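Local coordinates for 2-hydroxyisocaproyl-CoA dehydratase activator (Clostridium difficile, PDB 4EHU), which transfers one electron to (R)-2-hydroxyisocaproyl-CoA dehydratase with concomitant ATP hydrolysis, thereby activating that radical enzyme in the reductive branch of L-leucine fermentation, at residues Asp104-Lys109 with Phe119-Lys124; Glu93-Ile98 with Gly205-Val210; Asp123-Gly128 with Ala194-Ser199. All blocks are in the same frame, centred on the assembly; numbering follows the deposited sequence. Where two conformers were deposited one is given.

Contact 1 (Asp104-Lys109 with Phe119-Lys124); sequences DAKVLK and FLMNDK. With ANP (phosphoaminophosphonic acid-adenylate ester), chain D.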
loop_
_atom_site.group_PDB
_atom_site.type_symbol
_atom_site.label_atom_id
_atom_site.label_comp_id
_atom_site.label_asym_id
_atom_site.label_seq_id
_atom_site.Cartn_x
_atom_site.Cartn_y
_atom_site.Cartn_z
ATOM N N ASP A 104 2.519 -3.446 -10.883
ATOM C CA ASP A 104 1.170 -3.986 -10.971
ATOM C C ASP A 104 1.167 -5.463 -11.320
ATOM O O ASP A 104 2.173 -6.002 -11.744
ATOM C CB ASP A 104 0.244 -3.168 -11.901
ATOM C CG ASP A 104 0.652 -3.211 -13.382
ATOM O OD1 ASP A 104 0.730 -4.320 -13.948
ATOM O OD2 ASP A 104 0.843 -2.120 -13.980
ATOM N N ALA A 105 0.032 -6.107 -11.086
ATOM C CA ALA A 105 -0.128 -7.499 -11.458
ATOM C C ALA A 105 -1.305 -7.544 -12.389
ATOM O O ALA A 105 -2.350 -6.935 -12.124
ATOM C CB ALA A 105 -0.416 -8.348 -10.243
ATOM N N LYS A 106 -1.113 -8.211 -13.513
ATOM C CA LYS A 106 -2.119 -8.279 -14.543
ATOM C C LYS A 106 -2.526 -9.710 -14.763
ATOM O O LYS A 106 -1.672 -10.602 -14.816
ATOM C CB LYS A 106 -1.545 -7.729 -15.852
ATOM C CG LYS A 106 -1.241 -6.228 -15.809
ATOM C CD LYS A 106 -0.614 -5.804 -17.142
ATOM C CE LYS A 106 -0.786 -4.293 -17.358
ATOM N NZ LYS A 106 0.173 -3.492 -16.542
ATOM N N VAL A 107 -3.821 -9.944 -14.907
ATOM C CA VAL A 107 -4.298 -11.262 -15.267
ATOM C C VAL A 107 -5.101 -11.188 -16.548
ATOM O O VAL A 107 -6.100 -10.453 -16.642
ATOM C CB VAL A 107 -5.142 -11.895 -14.152
ATOM C CG1 VAL A 107 -5.610 -13.278 -14.577
ATOM C CG2 VAL A 107 -4.324 -11.979 -12.872
ATOM N N LEU A 108 -4.634 -11.931 -17.543
ATOM C CA LEU A 108 -5.222 -11.919 -18.870
ATOM C C LEU A 108 -5.890 -13.243 -19.107
ATOM O O LEU A 108 -5.284 -14.321 -18.865
ATOM C CB LEU A 108 -4.127 -11.755 -19.939
ATOM C CG LEU A 108 -3.451 -10.393 -20.103
ATOM C CD1 LEU A 108 -2.596 -10.030 -18.900
ATOM C CD2 LEU A 108 -2.593 -10.438 -21.397
ATOM N N LYS A 109 -7.112 -13.195 -19.607
ATOM C CA LYS A 109 -7.766 -14.390 -20.097
ATOM C C LYS A 109 -7.807 -14.288 -21.608
ATOM O O LYS A 109 -8.212 -13.268 -22.158
ATOM C CB LYS A 109 -9.186 -14.523 -19.534
ATOM C CG LYS A 109 -9.968 -15.663 -20.148
ATOM C CD LYS A 109 -11.328 -15.843 -19.482
ATOM C CE LYS A 109 -11.750 -17.298 -19.438
ATOM N NZ LYS A 109 -11.462 -17.918 -18.114
ATOM N N PHE A 119 -9.818 -9.350 -18.438
ATOM C CA PHE A 119 -8.603 -8.744 -17.935
ATOM C C PHE A 119 -8.904 -8.158 -16.574
ATOM O O PHE A 119 -9.922 -7.494 -16.407
ATOM C CB PHE A 119 -8.144 -7.633 -18.895
ATOM C CG PHE A 119 -6.990 -6.825 -18.383
ATOM C CD1 PHE A 119 -5.709 -7.362 -18.362
ATOM C CD2 PHE A 119 -7.180 -5.535 -17.920
ATOM C CE1 PHE A 119 -4.637 -6.616 -17.908
ATOM C CE2 PHE A 119 -6.110 -4.792 -17.465
ATOM C CZ PHE A 119 -4.834 -5.335 -17.456
ATOM N N LEU A 120 -8.029 -8.393 -15.607
ATOM C CA LEU A 120 -8.123 -7.715 -14.331
ATOM C C LEU A 120 -6.742 -7.288 -13.945
ATOM O O LEU A 120 -5.760 -7.995 -14.212
ATOM C CB LEU A 120 -8.672 -8.641 -13.240
ATOM C CG LEU A 120 -10.166 -8.914 -13.225
ATOM C CD1 LEU A 120 -10.443 -10.009 -12.170
ATOM C CD2 LEU A 120 -10.941 -7.646 -12.872
ATOM N N MET A 121 -6.648 -6.144 -13.306
ATOM C CA MET A 121 -5.356 -5.662 -12.900
ATOM C C MET A 121 -5.451 -5.009 -11.552
ATOM O O MET A 121 -6.361 -4.207 -11.299
ATOM C CB MET A 121 -4.839 -4.650 -13.901
ATOM C CG MET A 121 -3.596 -3.949 -13.411
ATOM S SD MET A 121 -2.871 -2.974 -14.733
ATOM C CE MET A 121 -4.177 -1.806 -15.110
ATOM N N ASN A 122 -4.516 -5.361 -10.683
ATOM C CA ASN A 122 -4.345 -4.632 -9.445
ATOM C C ASN A 122 -3.246 -3.625 -9.734
ATOM O O ASN A 122 -2.093 -4.019 -9.980
ATOM C CB ASN A 122 -3.900 -5.549 -8.282
ATOM C CG ASN A 122 -5.031 -6.454 -7.723
ATOM O OD1 ASN A 122 -6.218 -6.158 -7.870
ATOM N ND2 ASN A 122 -4.639 -7.547 -7.030
ATOM N N ASP A 123 -3.570 -2.324 -9.721
ATOM C CA ASP A 123 -2.556 -1.340 -10.113
ATOM C C ASP A 123 -2.371 -0.148 -9.167
ATOM O O ASP A 123 -1.533 0.726 -9.400
ATOM C CB ASP A 123 -2.847 -0.815 -11.517
ATOM C CG ASP A 123 -4.203 -0.103 -11.620
ATOM O OD1 ASP A 123 -5.121 -0.372 -10.810
ATOM O OD2 ASP A 123 -4.342 0.696 -12.552
ATOM N N LYS A 124 -3.136 -0.097 -8.116
ATOM C CA LYS A 124 -3.046 1.109 -7.294
ATOM C C LYS A 124 -2.323 0.840 -5.994
ATOM O O LYS A 124 -2.119 1.754 -5.199
ATOM C CB LYS A 124 -4.437 1.671 -7.021
ATOM C CG LYS A 124 -5.194 2.025 -8.282
ATOM C CD LYS A 124 -4.330 2.839 -9.229
ATOM C CE LYS A 124 -5.166 3.485 -10.320
ATOM N NZ LYS A 124 -4.323 3.988 -11.436
HETATM P PG ANP D . 5.337 -3.274 -14.418
HETATM O O1G ANP D . 5.249 -1.874 -15.014
HETATM O O2G ANP D . 5.010 -4.308 -15.465
HETATM O O3G ANP D . 4.540 -3.428 -13.183
HETATM P PB ANP D . 8.202 -4.197 -14.766
HETATM O O1B ANP D . 9.436 -3.336 -14.834
HETATM O O2B ANP D . 7.731 -4.815 -16.084
HETATM N N3B ANP D . 6.977 -3.319 -13.917
HETATM P PA ANP D . 9.280 -6.824 -14.149
HETATM O O1A ANP D . 10.529 -6.493 -14.887
HETATM O O2A ANP D . 8.231 -7.737 -14.745
HETATM O O3A ANP D . 8.518 -5.444 -13.767
HETATM O "O5'" ANP D . 9.583 -7.375 -12.670
HETATM C "C5'" ANP D . 10.283 -6.561 -11.725
HETATM C "C4'" ANP D . 10.565 -7.391 -10.477
HETATM O "O4'" ANP D . 10.816 -8.782 -10.619
HETATM C "C3'" ANP D . 11.086 -6.841 -9.162
HETATM O "O3'" ANP D . 10.113 -5.993 -8.536
HETATM C "C2'" ANP D . 11.427 -8.117 -8.384
HETATM O "O2'" ANP D . 10.508 -8.368 -7.306
HETATM C "C1'" ANP D . 11.351 -9.270 -9.384
HETATM N N9 ANP D . 12.666 -9.844 -9.726
HETATM C C8 ANP D . 13.608 -9.297 -10.521
HETATM N N7 ANP D . 14.666 -10.134 -10.657
HETATM C C5 ANP D . 14.376 -11.243 -9.932
HETATM C C6 ANP D . 15.040 -12.517 -9.648
HETATM N N6 ANP D . 16.269 -12.754 -10.167
HETATM N N1 ANP D . 14.391 -13.410 -8.859
HETATM C C2 ANP D . 13.174 -13.177 -8.347
HETATM N N3 ANP D . 12.514 -12.028 -8.558
HETATM C C4 ANP D . 13.055 -11.055 -9.333
#
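Ala105 and Val107 pair with Asn122 and Leu120 in a beta hairpin whose strands 105-109 and 119-122 run antiparallel, their short axes at 174°. Four backbone hydrogen bonds define two hydrogen-bonded pairs: Ala105 N to Asn122 O and Asn122 N to Ala105 O in one, Val107 N to Leu120 O (2.8 Å) and Leu120 N to Val107 O in the other. Ala105, Val107, Leu120 and Asn122 turn to one face, and the non-hydrogen-bonded pairs, Lys106 with Met121 and Leu108 with Phe119, to the opposite one. There Lys106 and Met121 lie side by side pointing the same way, with Met121 SD 3.6 Å from Lys106 CE. With Phe119 CG anti to its backbone N (chi1 173°), Phe119 CE1 stands 3.9 Å from Lys106 CB; Leu108 CD1 meets the ring edge, 4.1 Å from CE1. Among the charged groups, Lys106 NZ bridges to Asp104 OD1 at 2.8 Å, on the syn side, and has Glu79 as a second partner. Asp104 N donates to the gamma-phosphate oxygen O3G of the ATP analogue (3.1 Å). Strand 96-100 continues the sheet beyond 105-110; helix 182-204 packs on Val107 and Leu120, while Leu80 of helix 79-90 touches Lys106 and Phe119.

Contact 2 (Glu93-Ile98 with Gly205-Val210); sequences ETRTII and GVQRNV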
loop_
_atom_site.group_PDB
_atom_site.type_symbol
_atom_site.label_atom_id
_atom_site.label_comp_id
_atom_site.label_asym_id
_atom_site.label_seq_id
_atom_site.Cartn_x
_atom_site.Cartn_y
_atom_site.Cartn_z
ATOM N N GLU A 93 -1.439 -23.438 -26.242
ATOM C CA GLU A 93 -2.674 -23.708 -25.522
ATOM C C GLU A 93 -2.774 -22.843 -24.265
ATOM O O GLU A 93 -3.373 -23.259 -23.286
ATOM C CB GLU A 93 -2.734 -25.179 -25.116
ATOM C CG GLU A 93 -2.448 -26.133 -26.266
ATOM C CD GLU A 93 -3.351 -25.886 -27.449
ATOM O OE1 GLU A 93 -4.523 -25.510 -27.235
ATOM O OE2 GLU A 93 -2.888 -26.054 -28.594
ATOM N N THR A 94 -2.189 -21.648 -24.301
ATOM C CA THR A 94 -2.284 -20.750 -23.139
ATOM C C THR A 94 -3.631 -20.015 -23.093
ATOM O O THR A 94 -4.059 -19.423 -24.090
ATOM C CB THR A 94 -1.160 -19.700 -23.135
ATOM O OG1 THR A 94 0.108 -20.337 -22.975
ATOM C CG2 THR A 94 -1.356 -18.731 -21.960
ATOM N N ARG A 95 -4.283 -20.030 -21.927
ATOM C CA ARG A 95 -5.575 -19.355 -21.758
ATOM C C ARG A 95 -5.604 -18.375 -20.587
ATOM O O ARG A 95 -6.462 -17.483 -20.550
ATOM C CB ARG A 95 -6.703 -20.371 -21.597
ATOM C CG ARG A 95 -6.848 -21.346 -22.779
ATOM C CD ARG A 95 -7.384 -20.679 -24.026
ATOM N NE ARG A 95 -7.578 -21.634 -25.117
ATOM C CZ ARG A 95 -6.670 -21.916 -26.051
ATOM N NH1 ARG A 95 -5.486 -21.322 -26.049
ATOM N NH2 ARG A 95 -6.947 -22.800 -26.998
ATOM N N THR A 96 -4.680 -18.511 -19.633
ATOM C CA THR A 96 -4.574 -17.536 -18.557
ATOM C C THR A 96 -3.125 -17.084 -18.430
ATOM O O THR A 96 -2.230 -17.923 -18.348
ATOM C CB THR A 96 -5.042 -18.158 -17.216
ATOM O OG1 THR A 96 -6.341 -18.742 -17.403
ATOM C CG2 THR A 96 -5.092 -17.098 -16.129
ATOM N N ILE A 97 -2.883 -15.774 -18.473
ATOM C CA ILE A 97 -1.536 -15.238 -18.248
ATOM C C ILE A 97 -1.548 -14.361 -17.006
ATOM O O ILE A 97 -2.367 -13.466 -16.875
ATOM C CB ILE A 97 -1.026 -14.412 -19.456
ATOM C CG1 ILE A 97 -0.898 -15.320 -20.676
ATOM C CG2 ILE A 97 0.334 -13.766 -19.136
ATOM C CD1 ILE A 97 -0.532 -14.534 -21.975
ATOM N N ILE A 98 -0.622 -14.632 -16.096
ATOM C CA ILE A 98 -0.468 -13.854 -14.892
ATOM C C ILE A 98 0.854 -13.143 -14.984
ATOM O O ILE A 98 1.899 -13.778 -14.925
ATOM C CB ILE A 98 -0.453 -14.770 -13.643
ATOM C CG1 ILE A 98 -1.732 -15.600 -13.614
ATOM C CG2 ILE A 98 -0.314 -13.919 -12.361
ATOM C CD1 ILE A 98 -1.644 -16.842 -12.617
ATOM N N GLY A 205 -11.648 -16.526 -13.405
ATOM C CA GLY A 205 -11.881 -17.928 -13.697
ATOM C C GLY A 205 -10.654 -18.561 -14.320
ATOM O O GLY A 205 -10.296 -18.259 -15.459
ATOM N N VAL A 206 -10.002 -19.454 -13.582
ATOM C CA VAL A 206 -8.764 -20.049 -14.085
ATOM C C VAL A 206 -9.048 -20.938 -15.295
ATOM O O VAL A 206 -10.027 -21.687 -15.318
ATOM C CB VAL A 206 -8.017 -20.834 -12.979
ATOM C CG1 VAL A 206 -8.781 -22.077 -12.605
ATOM C CG2 VAL A 206 -6.600 -21.174 -13.436
ATOM N N GLN A 207 -8.217 -20.828 -16.326
ATOM C CA GLN A 207 -8.323 -21.741 -17.457
ATOM C C GLN A 207 -6.934 -22.147 -17.913
ATOM O O GLN A 207 -6.092 -21.297 -18.160
ATOM C CB GLN A 207 -9.095 -21.104 -18.614
ATOM C CG GLN A 207 -9.575 -22.115 -19.632
ATOM C CD GLN A 207 -10.501 -21.509 -20.659
ATOM O OE1 GLN A 207 -10.736 -20.303 -20.661
ATOM N NE2 GLN A 207 -11.037 -22.345 -21.539
ATOM N N ARG A 208 -6.691 -23.448 -18.017
ATOM C CA ARG A 208 -5.393 -23.941 -18.477
ATOM C C ARG A 208 -5.213 -23.700 -19.982
ATOM O O ARG A 208 -6.184 -23.703 -20.729
ATOM C CB ARG A 208 -5.262 -25.430 -18.174
ATOM C CG ARG A 208 -5.472 -25.757 -16.721
ATOM C CD ARG A 208 -5.268 -27.238 -16.451
ATOM N NE ARG A 208 -3.853 -27.598 -16.469
ATOM C CZ ARG A 208 -3.393 -28.826 -16.257
ATOM N NH1 ARG A 208 -4.239 -29.817 -16.018
ATOM N NH2 ARG A 208 -2.089 -29.066 -16.286
ATOM N N ASN A 209 -3.976 -23.509 -20.432
ATOM C CA ASN A 209 -2.802 -23.524 -19.573
ATOM C C ASN A 209 -2.641 -22.177 -18.898
ATOM O O ASN A 209 -2.937 -21.139 -19.499
ATOM C CB ASN A 209 -1.543 -23.794 -20.389
ATOM C CG ASN A 209 -1.440 -25.242 -20.845
ATOM O OD1 ASN A 209 -1.781 -26.156 -20.101
ATOM N ND2 ASN A 209 -0.958 -25.449 -22.062
ATOM N N VAL A 210 -2.174 -22.206 -17.651
ATOM C CA VAL A 210 -1.929 -20.998 -16.875
ATOM C C VAL A 210 -0.444 -20.734 -16.929
ATOM O O VAL A 210 0.363 -21.616 -16.601
ATOM C CB VAL A 210 -2.369 -21.175 -15.409
ATOM C CG1 VAL A 210 -2.097 -19.915 -14.608
ATOM C CG2 VAL A 210 -3.837 -21.565 -15.350
HETATM O O HOH W 1 -6.192 -24.948 -23.299
HETATM O O HOH W 2 -8.729 -17.135 -17.506
#
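Glu93 O receives the backbone N-H of Asn209 at 2.9 Å and 171°, an almost straight bond lying in the carbonyl plane. Water 1 donates to the same Glu93 oxygen and to Arg208 O. Beside this bond Asn209 ND2 packs 3.5 Å from Glu93 CB, while the amide's hydrogen-bond partner is Pro92 O. Thr94 directs its CB away from 205-210, its OG1 being bonded to Ile91 O, and CG2 stays 3.8 Å from Asn209 O. That carbonyl is the hub of the contact, and its first donor is Arg95 N, which lies on a lone pair. Arg95 turns its aliphatic part over the loop, CG resting 3.2 Å from Arg208 O, and chi2 (-71°) then bends the chain at CD. Its NH1 donates to Thr94 O from above the carbonyl plane. Thr96 N is the second donor to Asn209 O, tilted 27° from the carbonyl plane. Two successive amides converging on one oxygen mark the irregular entry into the sheet, just before Thr96 and Val210 form a parallel bridge. Here strands 96-100 and 210-213 lie side by side in the five-stranded sheet of an actin-fold domain, strand 210-213 following helix 182-204 and a loop with a cis peptide before Asn209. Thr96 OG1, anti to its own carbonyl carbon, donates to Gln207 O at 2.7 Å on a lone pair; water 2 donates a hydrogen bond to it and another to Gly205 O. Further along, Ile98 CD1 packs against Val210 CG1, 3.7 Å away, the two side chains crossing obliquely, and the same isoleucine touches Val197 and Val201 of helix 182-204.

Contact 3 (Asp123-Gly128 with Ala194-Ser199); sequences DKCAAG and AKRVSS. With SF4 (iron/sulfur cluster), chain C.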
loop_
_atom_site.group_PDB
_atom_site.type_symbol
_atom_site.label_atom_id
_atom_site.label_comp_id
_atom_site.label_asym_id
_atom_site.label_seq_id
_atom_site.Cartn_x
_atom_site.Cartn_y
_atom_site.Cartn_z
ATOM N N ASP A 123 -3.570 -2.324 -9.721
ATOM C CA ASP A 123 -2.556 -1.340 -10.113
ATOM C C ASP A 123 -2.371 -0.148 -9.167
ATOM O O ASP A 123 -1.533 0.726 -9.400
ATOM C CB ASP A 123 -2.847 -0.815 -11.517
ATOM C CG ASP A 123 -4.203 -0.103 -11.620
ATOM O OD1 ASP A 123 -5.121 -0.372 -10.810
ATOM O OD2 ASP A 123 -4.342 0.696 -12.552
ATOM N N LYS A 124 -3.136 -0.097 -8.116
ATOM C CA LYS A 124 -3.046 1.109 -7.294
ATOM C C LYS A 124 -2.323 0.840 -5.994
ATOM O O LYS A 124 -2.119 1.754 -5.199
ATOM C CB LYS A 124 -4.437 1.671 -7.021
ATOM C CG LYS A 124 -5.194 2.025 -8.282
ATOM C CD LYS A 124 -4.330 2.839 -9.229
ATOM C CE LYS A 124 -5.166 3.485 -10.320
ATOM N NZ LYS A 124 -4.323 3.988 -11.436
ATOM N N CYS A 125 -1.938 -0.416 -5.786
ATOM C CA CYS A 125 -1.560 -0.902 -4.456
ATOM C C CYS A 125 -0.253 -1.669 -4.551
ATOM O O CYS A 125 -0.107 -2.533 -5.424
ATOM C CB CYS A 125 -2.661 -1.843 -3.940
ATOM S SG CYS A 125 -2.275 -2.783 -2.451
ATOM N N ALA A 126 0.713 -1.370 -3.692
ATOM C CA ALA A 126 2.005 -2.059 -3.775
ATOM C C ALA A 126 1.916 -3.547 -3.396
ATOM O O ALA A 126 2.778 -4.359 -3.804
ATOM C CB ALA A 126 3.023 -1.369 -2.912
ATOM N N ALA A 127 0.903 -3.915 -2.605
ATOM C CA ALA A 127 0.803 -5.308 -2.181
ATOM C C ALA A 127 0.548 -6.154 -3.424
ATOM O O ALA A 127 -0.090 -5.693 -4.381
ATOM C CB ALA A 127 -0.346 -5.471 -1.172
ATOM N N GLY A 128 0.987 -7.400 -3.391
ATOM C CA GLY A 128 0.716 -8.312 -4.493
ATOM C C GLY A 128 1.469 -7.947 -5.751
ATOM O O GLY A 128 1.062 -8.324 -6.843
ATOM N N ALA A 194 0.742 -14.246 -3.164
ATOM C CA ALA A 194 -0.025 -15.229 -3.904
ATOM C C ALA A 194 -1.508 -15.130 -3.596
ATOM O O ALA A 194 -2.330 -15.305 -4.488
ATOM C CB ALA A 194 0.515 -16.668 -3.617
ATOM N N LYS A 195 -1.862 -14.849 -2.347
ATOM C CA LYS A 195 -3.272 -14.674 -2.008
ATOM C C LYS A 195 -3.863 -13.488 -2.741
ATOM O O LYS A 195 -4.980 -13.553 -3.227
ATOM C CB LYS A 195 -3.456 -14.495 -0.502
ATOM C CG LYS A 195 -3.321 -15.840 0.205
ATOM C CD LYS A 195 -3.735 -15.795 1.655
ATOM C CE LYS A 195 -3.730 -17.214 2.261
ATOM N NZ LYS A 195 -4.617 -18.183 1.533
ATOM N N ARG A 196 -3.103 -12.411 -2.840
ATOM C CA ARG A 196 -3.644 -11.211 -3.469
ATOM C C ARG A 196 -3.809 -11.358 -4.984
ATOM O O ARG A 196 -4.798 -10.871 -5.556
ATOM C CB ARG A 196 -2.776 -10.008 -3.140
ATOM C CG ARG A 196 -3.269 -8.750 -3.773
ATOM C CD ARG A 196 -2.711 -7.538 -3.082
ATOM N NE ARG A 196 -2.978 -6.364 -3.906
ATOM C CZ ARG A 196 -4.159 -5.767 -3.971
ATOM N NH1 ARG A 196 -5.181 -6.222 -3.254
ATOM N NH2 ARG A 196 -4.330 -4.716 -4.765
ATOM N N VAL A 197 -2.857 -12.018 -5.637
ATOM C CA VAL A 197 -2.940 -12.203 -7.088
ATOM C C VAL A 197 -3.894 -13.350 -7.396
ATOM O O VAL A 197 -4.671 -13.265 -8.341
ATOM C CB VAL A 197 -1.565 -12.439 -7.673
ATOM C CG1 VAL A 197 -1.643 -12.653 -9.199
ATOM C CG2 VAL A 197 -0.680 -11.221 -7.364
ATOM N N SER A 198 -3.910 -14.389 -6.558
ATOM C CA SER A 198 -4.834 -15.498 -6.820
ATOM C C SER A 198 -6.296 -15.069 -6.751
ATOM O O SER A 198 -7.130 -15.657 -7.424
ATOM C CB SER A 198 -4.594 -16.696 -5.886
ATOM O OG SER A 198 -4.875 -16.367 -4.555
ATOM N N SER A 199 -6.612 -14.049 -5.953
ATOM C CA SER A 199 -7.977 -13.560 -5.882
ATOM C C SER A 199 -8.392 -13.016 -7.258
ATOM O O SER A 199 -9.534 -13.199 -7.689
ATOM C CB SER A 199 -8.104 -12.469 -4.822
ATOM O OG SER A 199 -9.388 -11.868 -4.859
HETATM FE FE1 SF4 C . -0.998 -0.675 1.766
HETATM FE FE2 SF4 C . -0.472 0.790 -0.366
HETATM FE FE3 SF4 C . -2.905 0.822 0.857
HETATM FE FE4 SF4 C . -1.982 -1.330 -0.688
HETATM S S1 SF4 C . -2.454 0.746 -1.296
HETATM S S2 SF4 C . -2.970 -1.380 1.276
HETATM S S3 SF4 C . 0.158 -1.347 -0.043
HETATM S S4 SF4 C . -1.018 1.587 1.645
#
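The iron-sulfur site of this activator lies at the loop that follows strand 116-122, and here that loop meets helix 182-204 through Cys125, Ala127 and Gly128 on one side and Arg196 and Val197 on the other. Cys125 SG binds iron FE4 of the cluster at 2.3 Å. Ala127 N also donates a weak hydrogen bond to this sulfur.

Arg196 carries most of the contact from the helix. Two conformers of this side chain were deposited, and the geometry given belongs to one of them. Its chain is extended from CG to NE and reaches Ala127 with CD, 3.7 Å from Ala127 CB. NE then donates to Ala127 O at 3.0 Å. The bond is bent, with an N-H...O angle of 141°, and the donor stands above the carbonyl plane, 73° out of it. Beyond NE the guanidinium has Cys125 SG over one face, 3.4 Å above the plane and displaced toward the rim, while NH2 comes within 3.4 Å of Cys125 CB. A positive group so near the ligating sulfur would be expected to stabilise its negative charge.

Gly128 has a positive phi of 69° and lies against the aliphatic part of Arg196, whose CB and CG both approach its CA. Val197 CG2 packs on Gly128 O at 3.4 Å. Ala126 and Ala127 touch Thr165 of helix 165-177, and Ala126 also packs on Val166 of the second subunit. Cys125 and Cys164 are the protein's cluster ligands, and with one cluster per homodimer the arrangement is that of a [4Fe-4S] centre shared between two subunits.

Overall arrangement
Contacts 1 and 2 belong to one actin-fold sheet, while contact 3 joins the loop after its edge strand to helix 182-204. Contacts 1 and 2, with centres 14 Å apart, are joined by the neighbouring strands 96-100 and 105-110, where Leu108 N lies 2.8 Å from Ile97 O. Contact 3 continues directly from contact 1, sharing Asp123 and Lys124, and their centres are only 9 Å apart; Asn122 CG lies 3.5 Å from Arg196 NH2. Contacts 2 and 3 meet through Ile98 CG2 and Val197 CG1, 3.7 Å apart. The nucleotide-binding Asp104 and the cluster ligand Cys125 lie close together at one end of the hairpin of contact 1.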